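Local coordinates for protease Do-like 8, chloroplastic (Arabidopsis thaliana, PDB 4IC6), which is probably a serine endopeptidase of the HtrA/Deg family in the chloroplast thylakoid, with a trypsin-like protease domain followed by a PDZ domain, at residues Q33-N38 / H167-G172; E28-Q33 / G153-A158. The protein carries 1 engineered substitution. All coordinates share one frame; numbering follows the deposited sequence.

Interaction 1 (Q33-N38 / H167-G172)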
ATOM      1  N   GLN A  33     -22.645  -2.677  34.562  1.00 39.29           N
ATOM      2  CA  GLN A  33     -22.316  -2.286  35.936  1.00 42.19           C
ATOM      3  C   GLN A  33     -20.806  -2.387  36.211  1.00 40.56           C
ATOM      4  O   GLN A  33     -20.221  -1.496  36.819  1.00 37.86           O
ATOM      5  CB  GLN A  33     -23.122  -3.109  36.953  1.00 44.98           C
ATOM      6  N   LEU A  34     -20.171  -3.458  35.746  1.00 36.68           N
ATOM      7  CA  LEU A  34     -18.715  -3.586  35.868  1.00 37.12           C
ATOM      8  C   LEU A  34     -17.974  -2.429  35.222  1.00 37.20           C
ATOM      9  O   LEU A  34     -17.024  -1.877  35.792  1.00 40.00           O
ATOM     10  CB  LEU A  34     -18.230  -4.868  35.203  1.00 38.52           C
ATOM     11  CG  LEU A  34     -18.153  -6.104  36.095  1.00 46.35           C
ATOM     12  CD1 LEU A  34     -17.449  -7.215  35.323  1.00 47.38           C
ATOM     13  CD2 LEU A  34     -17.417  -5.792  37.400  1.00 46.08           C
ATOM     14  N   PHE A  35     -18.399  -2.067  34.017  1.00 33.11           N
ATOM     15  CA  PHE A  35     -17.800  -0.937  33.318  1.00 34.62           C
ATOM     16  C   PHE A  35     -17.932   0.349  34.127  1.00 36.74           C
ATOM     17  O   PHE A  35     -16.944   1.024  34.390  1.00 35.20           O
ATOM     18  CB  PHE A  35     -18.443  -0.736  31.945  1.00 36.26           C
ATOM     19  CG  PHE A  35     -18.014   0.534  31.260  1.00 37.51           C
ATOM     20  CD1 PHE A  35     -16.797   0.608  30.602  1.00 38.04           C
ATOM     21  CD2 PHE A  35     -18.830   1.647  31.267  1.00 38.85           C
ATOM     22  CE1 PHE A  35     -16.402   1.794  29.956  1.00 36.08           C
ATOM     23  CE2 PHE A  35     -18.445   2.830  30.635  1.00 41.57           C
ATOM     24  CZ  PHE A  35     -17.230   2.900  29.979  1.00 40.53           C
ATOM     25  N   GLU A  36     -19.156   0.698  34.502  1.00 39.64           N
ATOM     26  CA  GLU A  36     -19.389   1.950  35.209  1.00 39.59           C
ATOM     27  C   GLU A  36     -18.570   1.983  36.490  1.00 41.03           C
ATOM     28  O   GLU A  36     -17.922   2.987  36.807  1.00 43.20           O
ATOM     29  CB  GLU A  36     -20.870   2.124  35.512  1.00 42.10           C
ATOM     30  N   LYS A  37     -18.606   0.874  37.224  1.00 41.85           N
ATOM     31  CA  LYS A  37     -17.865   0.736  38.470  1.00 44.22           C
ATOM     32  C   LYS A  37     -16.369   0.978  38.251  1.00 44.73           C
ATOM     33  O   LYS A  37     -15.700   1.608  39.078  1.00 47.25           O
ATOM     34  CB  LYS A  37     -18.106  -0.657  39.053  1.00 50.46           C
ATOM     35  CG  LYS A  37     -17.310  -0.976  40.292  1.00 58.30           C
ATOM     36  CD  LYS A  37     -17.767  -2.301  40.895  1.00 62.83           C
ATOM     37  CE  LYS A  37     -16.959  -2.651  42.138  1.00 66.08           C
ATOM     38  NZ  LYS A  37     -15.502  -2.687  41.833  1.00 66.94           N
ATOM     39  N   ASN A  38     -15.843   0.499  37.126  1.00 41.63           N
ATOM     40  CA  ASN A  38     -14.397   0.572  36.886  1.00 38.86           C
ATOM     41  C   ASN A  38     -13.885   1.803  36.135  1.00 37.78           C
ATOM     42  O   ASN A  38     -12.674   2.029  36.051  1.00 38.98           O
ATOM     43  CB  ASN A  38     -13.891  -0.726  36.253  1.00 36.76           C
ATOM     44  CG  ASN A  38     -13.846  -1.860  37.255  1.00 41.27           C
ATOM     45  OD1 ASN A  38     -12.906  -1.963  38.047  1.00 46.62           O
ATOM     46  ND2 ASN A  38     -14.883  -2.691  37.259  1.00 36.29           N
ATOM     47  N   HIS A 167     -15.047   7.219  28.636  1.00 37.19           N
ATOM     48  CA  HIS A 167     -14.414   5.904  28.659  1.00 36.15           C
ATOM     49  C   HIS A 167     -14.908   5.028  27.516  1.00 35.90           C
ATOM     50  O   HIS A 167     -15.989   5.262  26.962  1.00 35.55           O
ATOM     51  CB  HIS A 167     -14.643   5.207  30.008  1.00 36.38           C
ATOM     52  CG  HIS A 167     -13.822   5.773  31.125  1.00 41.63           C
ATOM     53  ND1 HIS A 167     -14.090   6.999  31.703  1.00 44.57           N
ATOM     54  CD2 HIS A 167     -12.730   5.287  31.759  1.00 38.20           C
ATOM     55  CE1 HIS A 167     -13.201   7.239  32.649  1.00 43.37           C
ATOM     56  NE2 HIS A 167     -12.365   6.218  32.705  1.00 41.15           N
ATOM     57  N   THR A 168     -14.115   4.013  27.180  1.00 33.00           N
ATOM     58  CA  THR A 168     -14.434   3.095  26.087  1.00 31.46           C
ATOM     59  C   THR A 168     -14.489   1.686  26.609  1.00 29.44           C
ATOM     60  O   THR A 168     -13.866   1.377  27.614  1.00 28.24           O
ATOM     61  CB  THR A 168     -13.346   3.117  24.996  1.00 29.76           C
ATOM     62  OG1 THR A 168     -12.102   2.681  25.559  1.00 31.04           O
ATOM     63  CG2 THR A 168     -13.153   4.525  24.457  1.00 34.52           C
ATOM     64  N   LEU A 169     -15.193   0.810  25.902  1.00 27.21           N
ATOM     65  CA  LEU A 169     -15.217  -0.593  26.307  1.00 29.24           C
ATOM     66  C   LEU A 169     -15.185  -1.465  25.076  1.00 30.98           C
ATOM     67  O   LEU A 169     -15.834  -1.152  24.079  1.00 31.11           O
ATOM     68  CB  LEU A 169     -16.511  -0.890  27.051  1.00 30.23           C
ATOM     69  CG  LEU A 169     -16.793  -2.358  27.381  1.00 30.58           C
ATOM     70  CD1 LEU A 169     -15.758  -2.847  28.370  1.00 30.73           C
ATOM     71  CD2 LEU A 169     -18.185  -2.490  27.964  1.00 26.95           C
ATOM     72  N   THR A 170     -14.442  -2.560  25.155  1.00 31.04           N
ATOM     73  CA  THR A 170     -14.602  -3.651  24.202  1.00 32.18           C
ATOM     74  C   THR A 170     -14.710  -4.945  24.984  1.00 30.73           C
ATOM     75  O   THR A 170     -14.257  -5.025  26.123  1.00 27.59           O
ATOM     76  CB  THR A 170     -13.452  -3.715  23.156  1.00 28.31           C
ATOM     77  OG1 THR A 170     -12.214  -4.043  23.803  1.00 25.88           O
ATOM     78  CG2 THR A 170     -13.314  -2.381  22.428  1.00 27.18           C
ATOM     79  N   VAL A 171     -15.317  -5.962  24.387  1.00 27.77           N
ATOM     80  CA  VAL A 171     -15.584  -7.185  25.122  1.00 26.64           C
ATOM     81  C   VAL A 171     -15.369  -8.377  24.213  1.00 27.67           C
ATOM     82  O   VAL A 171     -15.830  -8.385  23.078  1.00 29.99           O
ATOM     83  CB  VAL A 171     -17.049  -7.225  25.623  1.00 30.97           C
ATOM     84  CG1 VAL A 171     -17.390  -8.589  26.214  1.00 32.90           C
ATOM     85  CG2 VAL A 171     -17.313  -6.121  26.655  1.00 29.99           C
ATOM     86  N   GLY A 172     -14.661  -9.378  24.717  1.00 27.22           N
ATOM     87  CA  GLY A 172     -14.544 -10.647  24.031  1.00 24.49           C
ATOM     88  C   GLY A 172     -14.188 -11.734  25.022  1.00 23.97           C
ATOM     89  O   GLY A 172     -14.587 -11.692  26.195  1.00 27.87           O
TER
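The Phe35 ring meets the start of strand 168-176 with its far edge. Thr168 O lies at that edge, near the ring plane, 3.5 Å from Phe35 CE1. The carbonyl carbon of His167 lies in the ring plane too, beside Phe35 CZ. Two side-chain carbons come at an oblique angle: His167 CB is 3.5 Å from Phe35 CZ, and Leu169 CB is 3.9 Å from Phe35 CD1. Phe35 CG is anti to the backbone N (chi1 171°), which carries the ring off the helix and across to the strand. Leu169 runs past Phe35 in the opposite direction. Its end goes on to Ile31 and to Leu157 of strand 155-160.

The imidazole of His167 turns from the Phe35 ring, and its NE2 is hydrogen-bonded to Val42 O. The CB of Thr168 points away from the helix, and OG1 bonds to Gly202 O. The Thr168 side chain is about 9 Å from that of Ala204, an engineered residue at a predicted charge-relay position. Val152 of the second subunit packs on both Phe35 and Leu169.

Near the end of the helix, Asn38 ND2 donates to Leu34 O at 2.7 Å, nearly straight at 160°. Asn38 N binds the same oxygen from the opposite face of its carbonyl plane. With an alanine in place of Phe35, the helix would probably lose its packing on the CB atoms of His167 and Leu169, and a gap would open beside Val152 of the second subunit.

No hydrogen bond crosses the contact. It rests on apolar packing, perhaps aided by weak attraction between the ring-edge hydrogens and Thr168 O. The fit therefore depends on shape, while the polar ends of His167 and Thr168 bond to Val42 and Gly202.

Interaction 2 (E28-Q33 / G153-A158)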
ATOM      1  N   GLU A  28     -25.543  -8.564  29.611  1.00 36.87           N
ATOM      2  CA  GLU A  28     -25.279  -7.156  29.295  1.00 36.21           C
ATOM      3  C   GLU A  28     -25.406  -6.308  30.564  1.00 32.55           C
ATOM      4  O   GLU A  28     -24.635  -5.381  30.760  1.00 33.82           O
ATOM      5  CB  GLU A  28     -26.184  -6.627  28.173  1.00 35.32           C
ATOM      6  CG  GLU A  28     -27.669  -6.796  28.435  1.00 34.35           C
ATOM      7  CD  GLU A  28     -28.538  -5.994  27.468  1.00 36.47           C
ATOM      8  OE1 GLU A  28     -27.987  -5.251  26.615  1.00 34.48           O
ATOM      9  OE2 GLU A  28     -29.778  -6.094  27.576  1.00 37.74           O
ATOM     10  N   GLY A  29     -26.351  -6.650  31.437  1.00 35.34           N
ATOM     11  CA  GLY A  29     -26.494  -5.961  32.711  1.00 39.31           C
ATOM     12  C   GLY A  29     -25.227  -5.950  33.560  1.00 39.54           C
ATOM     13  O   GLY A  29     -24.836  -4.898  34.076  1.00 36.13           O
ATOM     14  N   ARG A  30     -24.594  -7.115  33.724  1.00 37.59           N
ATOM     15  CA  ARG A  30     -23.346  -7.215  34.491  1.00 39.63           C
ATOM     16  C   ARG A  30     -22.251  -6.368  33.864  1.00 36.95           C
ATOM     17  O   ARG A  30     -21.513  -5.675  34.555  1.00 38.48           O
ATOM     18  CB  ARG A  30     -22.815  -8.653  34.531  1.00 43.29           C
ATOM     19  CG  ARG A  30     -23.685  -9.669  35.228  1.00 56.87           C
ATOM     20  CD  ARG A  30     -22.897 -10.961  35.535  1.00 61.74           C
ATOM     21  NE  ARG A  30     -22.486 -11.719  34.345  1.00 61.52           N
ATOM     22  CZ  ARG A  30     -21.269 -11.682  33.805  1.00 59.06           C
ATOM     23  NH1 ARG A  30     -20.997 -12.414  32.731  1.00 58.91           N
ATOM     24  NH2 ARG A  30     -20.323 -10.914  34.332  1.00 61.84           N
ATOM     25  N   ILE A  31     -22.119  -6.477  32.548  1.00 31.29           N
ATOM     26  CA  ILE A  31     -21.092  -5.753  31.818  1.00 29.98           C
ATOM     27  C   ILE A  31     -21.244  -4.262  32.048  1.00 31.76           C
ATOM     28  O   ILE A  31     -20.268  -3.567  32.338  1.00 34.22           O
ATOM     29  CB  ILE A  31     -21.166  -6.029  30.315  1.00 32.89           C
ATOM     30  CG1 ILE A  31     -20.917  -7.509  30.027  1.00 37.35           C
ATOM     31  CG2 ILE A  31     -20.128  -5.200  29.568  1.00 29.71           C
ATOM     32  CD1 ILE A  31     -20.877  -7.816  28.530  1.00 38.28           C
ATOM     33  N   VAL A  32     -22.470  -3.771  31.903  1.00 34.20           N
ATOM     34  CA  VAL A  32     -22.752  -2.353  32.144  1.00 36.23           C
ATOM     35  C   VAL A  32     -22.336  -1.882  33.541  1.00 38.19           C
ATOM     36  O   VAL A  32     -21.721  -0.817  33.686  1.00 39.15           O
ATOM     37  CB  VAL A  32     -24.227  -2.006  31.846  1.00 37.66           C
ATOM     38  CG1 VAL A  32     -24.627  -0.686  32.510  1.00 41.80           C
ATOM     39  CG2 VAL A  32     -24.459  -1.942  30.324  1.00 36.86           C
ATOM     40  N   GLN A  33     -22.645  -2.677  34.562  1.00 39.29           N
ATOM     41  CA  GLN A  33     -22.316  -2.286  35.936  1.00 42.19           C
ATOM     42  C   GLN A  33     -20.806  -2.387  36.211  1.00 40.56           C
ATOM     43  O   GLN A  33     -20.221  -1.496  36.819  1.00 37.86           O
ATOM     44  CB  GLN A  33     -23.122  -3.109  36.953  1.00 44.98           C
ATOM     45  N   GLY A 153     -11.500 -18.814  26.950  1.00 24.23           N
ATOM     46  CA  GLY A 153     -12.940 -18.859  26.863  1.00 24.83           C
ATOM     47  C   GLY A 153     -13.612 -17.938  27.857  1.00 27.93           C
ATOM     48  O   GLY A 153     -14.800 -17.628  27.724  1.00 25.94           O
ATOM     49  N   GLN A 154     -12.864 -17.511  28.869  1.00 26.45           N
ATOM     50  CA  GLN A 154     -13.422 -16.603  29.872  1.00 27.01           C
ATOM     51  C   GLN A 154     -13.733 -15.255  29.247  1.00 25.71           C
ATOM     52  O   GLN A 154     -13.016 -14.802  28.358  1.00 27.05           O
ATOM     53  CB  GLN A 154     -12.413 -16.355  30.990  1.00 32.54           C
ATOM     54  CG  GLN A 154     -12.434 -17.360  32.084  1.00 37.06           C
ATOM     55  CD  GLN A 154     -11.481 -16.981  33.197  1.00 41.49           C
ATOM     56  OE1 GLN A 154     -10.517 -17.697  33.472  1.00 41.70           O
ATOM     57  NE2 GLN A 154     -11.750 -15.839  33.851  1.00 39.01           N
ATOM     58  N   GLN A 155     -14.770 -14.605  29.762  1.00 24.80           N
ATOM     59  CA  GLN A 155     -15.178 -13.284  29.300  1.00 28.28           C
ATOM     60  C   GLN A 155     -14.144 -12.279  29.789  1.00 31.04           C
ATOM     61  O   GLN A 155     -13.642 -12.385  30.919  1.00 32.66           O
ATOM     62  CB  GLN A 155     -16.535 -12.930  29.919  1.00 29.73           C
ATOM     63  CG  GLN A 155     -17.056 -11.532  29.567  1.00 29.65           C
ATOM     64  CD  GLN A 155     -18.271 -11.166  30.407  1.00 34.43           C
ATOM     65  OE1 GLN A 155     -18.206 -11.154  31.634  1.00 34.47           O
ATOM     66  NE2 GLN A 155     -19.391 -10.891  29.751  1.00 38.57           N
ATOM     67  N   CYS A 156     -13.792 -11.323  28.942  1.00 27.76           N
ATOM     68  CA  CYS A 156     -12.935 -10.215  29.384  1.00 29.59           C
ATOM     69  C   CYS A 156     -13.415  -8.865  28.853  1.00 32.76           C
ATOM     70  O   CYS A 156     -14.024  -8.786  27.778  1.00 31.49           O
ATOM     71  CB  CYS A 156     -11.470 -10.454  29.010  1.00 29.45           C
ATOM     72  SG  CYS A 156     -11.115 -10.872  27.293  1.00 34.79           S
ATOM     73  N   LEU A 157     -13.143  -7.807  29.616  1.00 32.48           N
ATOM     74  CA  LEU A 157     -13.508  -6.456  29.199  1.00 32.21           C
ATOM     75  C   LEU A 157     -12.273  -5.574  29.166  1.00 29.63           C
ATOM     76  O   LEU A 157     -11.508  -5.523  30.127  1.00 31.53           O
ATOM     77  CB  LEU A 157     -14.562  -5.810  30.118  1.00 33.44           C
ATOM     78  CG  LEU A 157     -15.398  -6.532  31.175  1.00 38.02           C
ATOM     79  CD1 LEU A 157     -16.399  -5.528  31.771  1.00 38.23           C
ATOM     80  CD2 LEU A 157     -16.128  -7.765  30.658  1.00 35.09           C
ATOM     81  N   ALA A 158     -12.083  -4.880  28.054  1.00 27.51           N
ATOM     82  CA  ALA A 158     -10.960  -3.969  27.904  1.00 23.90           C
ATOM     83  C   ALA A 158     -11.503  -2.540  28.005  1.00 29.49           C
ATOM     84  O   ALA A 158     -12.358  -2.139  27.201  1.00 31.92           O
ATOM     85  CB  ALA A 158     -10.280  -4.200  26.546  1.00 25.56           C
TER
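Arg30 and Gln155 reach out from helix and strand and meet at an angle, their guanidinium and amide planes 48° apart. Arg30 NH1 donates to Gln155 OE1 at 3.3 Å. The oxygen lies at the guanidinium edge, close to its plane, but NH1 sits above the carbonyl plane of the amide. A second bond, from Arg30 NH2 to Gln155 OE1, is weak at 3.4 Å. One oxygen thus takes both donors in a loose fork. Gln155 has CG anti to the backbone N (chi1 177°) and stays extended beyond it, which carries the amide across to the helix. Its NE2 lies 3.6 Å from Ile31 CD1, a van der Waals contact. The other branch of Ile31 turns to the next helix-facing residue of the strand, with CG2 4.3 Å from Leu157 CD1.

Phe25 of the third subunit makes a cation-pi contact with Arg30, and Glu28 of that subunit accepts from Gln155 N. The axis of helix 28-33 passes 10.7 Å from that of strand 155-158, inclined by 36°. The helix lies against a barrel sheet in which strand 155-160 is flanked by strands 168-176 and 207-210.

Overall arrangement
Both interactions fasten helix 26-39 to the same barrel sheet, on neighbouring antiparallel strands. Their centres are 7 Å apart. Backbone pairing ties the strands: Cys156 N lies 2.9 Å from Gly172 O, a probable hydrogen bond. Leu169 CD1 also packs on Leu157 CB at 3.6 Å, joining the two contacts under the helix. Interaction 1 is buried and mainly apolar, with no hydrogen bond across it. Interaction 2 is mostly buried, but its Arg30 is partly exposed, and it adds polar bonds to the packing. Both touch the second subunit, while interaction 2 also meets the third. The helix thus joins barrel packing to subunit contacts.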